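Local structure of uncharacterized protein (Pseudomonas aeruginosa PAO1, 4R1D) at residues I52-I57 with L252-M257. The protein binds calcium and is probably a lipase of the alpha/beta hydrolase family, an H2 type VI secretion effector bound by the protein Tli4. Numbering follows the deposited sequence. Where two conformers were deposited one is given.
Sequences IFIPGI and LVTHSM
Leu252 sets its two methyls against two isoleucines of the neighbouring strand. CD2 of Leu252 lies 3.8 Å from CB of Ile52, and its CD1 reaches CD1 of Ile54. Thr254 lies beside Ile54 on this face and points the same way. Its CG2, anti to the carbonyl carbon, meets CB and CD1 of Ile54. Helix 258-267 covers Leu252 and Thr254 with Ala262. On the other face CD1 of Phe53 touches CG1 of Val253 at 4.0 Å, and helix 141-155 packs on the Phe53 ring.

The strands run parallel, 17° apart. Three backbone bonds join them: Val253 N to Ile52 O, Ile54 N to Val253 O (2.8 Å) and His255 N to Ile54 O.

Past the strands, CG1 of Ile57 meets CG of Met257 at 3.7 Å, the two side chains crossing at about a right angle. CG1 of Ile57 also lies 3.2 Å from OG of Ser256. With OG anti to its own backbone N (chi1 -176°), Ser256 turns its hydroxyl toward Ile57, where it takes a weak bond from Ile57 N (3.5 Å). The same OG hydrogen-bonds NE2 of His535. Ser256 has positive phi (58°) in the tight turn between strand 250-255 and helix 258-267. Together with the sequence Thr-His-Ser-Met, this is the nucleophile elbow of an alpha/beta hydrolase, consistent with Ser256 as nucleophile and His535 as its histidine.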
loop_
_atom_site.group_PDB
_atom_site.type_symbol
_atom_site.label_atom_id
_atom_site.label_comp_id
_atom_site.label_asym_id
_atom_site.label_seq_id
_atom_site.Cartn_x
_atom_site.Cartn_y
_atom_site.Cartn_z
ATOM N N ILE A 52 18.688 3.818 -7.928
ATOM C CA ILE A 52 17.527 3.925 -7.055
ATOM C C ILE A 52 16.550 2.808 -7.392
ATOM O O ILE A 52 16.000 2.771 -8.490
ATOM C CB ILE A 52 16.781 5.263 -7.265
ATOM C CG1 ILE A 52 17.760 6.443 -7.293
ATOM C CG2 ILE A 52 15.704 5.452 -6.176
ATOM C CD1 ILE A 52 18.566 6.631 -6.014
ATOM N N PHE A 53 16.339 1.897 -6.452
ATOM C CA PHE A 53 15.439 0.785 -6.698
ATOM C C PHE A 53 14.057 1.175 -6.216
ATOM O O PHE A 53 13.895 1.625 -5.078
ATOM C CB PHE A 53 15.927 -0.470 -5.972
ATOM C CG PHE A 53 15.099 -1.675 -6.256
ATOM C CD1 PHE A 53 15.316 -2.418 -7.401
ATOM C CD2 PHE A 53 14.084 -2.052 -5.392
ATOM C CE1 PHE A 53 14.555 -3.530 -7.672
ATOM C CE2 PHE A 53 13.315 -3.175 -5.662
ATOM C CZ PHE A 53 13.554 -3.906 -6.816
ATOM N N ILE A 54 13.072 1.034 -7.096
ATOM C CA ILE A 54 11.709 1.370 -6.769
ATOM C C ILE A 54 10.886 0.090 -6.843
ATOM O O ILE A 54 10.757 -0.509 -7.914
ATOM C CB ILE A 54 11.136 2.424 -7.737
ATOM C CG1 ILE A 54 12.089 3.625 -7.849
ATOM C CG2 ILE A 54 9.711 2.832 -7.307
ATOM C CD1 ILE A 54 11.613 4.737 -8.796
ATOM N N PRO A 55 10.323 -0.326 -5.705
ATOM C CA PRO A 55 9.578 -1.581 -5.588
ATOM C C PRO A 55 8.189 -1.461 -6.209
ATOM O O PRO A 55 7.815 -0.400 -6.695
ATOM C CB PRO A 55 9.449 -1.773 -4.077
ATOM C CG PRO A 55 9.414 -0.358 -3.541
ATOM C CD PRO A 55 10.350 0.428 -4.430
ATOM N N GLY A 56 7.436 -2.553 -6.179
ATOM C CA GLY A 56 6.148 -2.579 -6.838
ATOM C C GLY A 56 4.961 -2.825 -5.938
ATOM O O GLY A 56 4.891 -2.353 -4.798
ATOM N N ILE A 57 4.013 -3.573 -6.491
ATOM C CA ILE A 57 2.710 -3.811 -5.889
ATOM C C ILE A 57 2.816 -4.258 -4.423
ATOM O O ILE A 57 3.416 -5.282 -4.143
ATOM C CB ILE A 57 1.948 -4.877 -6.719
ATOM C CG1 ILE A 57 1.485 -4.284 -8.059
ATOM C CG2 ILE A 57 0.769 -5.449 -5.937
ATOM C CD1 ILE A 57 1.010 -5.348 -9.067
ATOM N N LEU A 252 17.243 4.789 -12.389
ATOM C CA LEU A 252 16.124 4.120 -11.719
ATOM C C LEU A 252 16.054 2.657 -12.146
ATOM O O LEU A 252 16.251 2.343 -13.320
ATOM C CB LEU A 252 14.786 4.799 -12.070
ATOM C CG LEU A 252 14.662 6.295 -11.787
ATOM C CD1 LEU A 252 13.240 6.790 -12.036
ATOM C CD2 LEU A 252 15.077 6.598 -10.344
ATOM N N VAL A 253 15.789 1.769 -11.195
ATOM C CA VAL A 253 15.519 0.360 -11.499
ATOM C C VAL A 253 14.218 0.046 -10.783
ATOM O O VAL A 253 14.124 0.176 -9.553
ATOM C CB VAL A 253 16.659 -0.560 -11.016
ATOM C CG1 VAL A 253 16.296 -2.011 -11.237
ATOM C CG2 VAL A 253 17.974 -0.200 -11.731
ATOM N N THR A 254 13.188 -0.306 -11.547
ATOM C CA THR A 254 11.856 -0.429 -10.974
ATOM C C THR A 254 11.299 -1.835 -11.083
ATOM O O THR A 254 11.614 -2.580 -12.011
ATOM C CB THR A 254 10.853 0.540 -11.647
ATOM O OG1 THR A 254 10.462 0.026 -12.924
ATOM C CG2 THR A 254 11.484 1.919 -11.833
ATOM N N HIS A 255 10.446 -2.181 -10.127
ATOM C CA HIS A 255 9.677 -3.424 -10.196
ATOM C C HIS A 255 8.186 -3.114 -10.278
ATOM O O HIS A 255 7.664 -2.301 -9.509
ATOM C CB HIS A 255 9.960 -4.271 -8.959
ATOM C CG HIS A 255 9.255 -5.591 -8.934
ATOM N ND1 HIS A 255 9.501 -6.594 -9.851
ATOM C CD2 HIS A 255 8.316 -6.074 -8.094
ATOM C CE1 HIS A 255 8.745 -7.641 -9.565
ATOM N NE2 HIS A 255 8.025 -7.355 -8.500
ATOM N N SER A 256 7.500 -3.745 -11.217
ATOM C CA SER A 256 6.037 -3.722 -11.178
ATOM C C SER A 256 5.500 -2.281 -11.204
ATOM O O SER A 256 5.941 -1.457 -12.006
ATOM C CB SER A 256 5.569 -4.465 -9.913
ATOM O OG SER A 256 4.151 -4.563 -9.833
ATOM N N MET A 257 4.545 -1.961 -10.330
ATOM C CA MET A 257 3.941 -0.627 -10.336
ATOM C C MET A 257 4.939 0.482 -10.018
ATOM O O MET A 257 4.663 1.665 -10.238
ATOM C CB MET A 257 2.756 -0.563 -9.378
ATOM C CG MET A 257 1.489 -1.133 -9.982
ATOM S SD MET A 257 0.095 -0.929 -8.868
ATOM C CE MET A 257 0.603 0.564 -7.984
#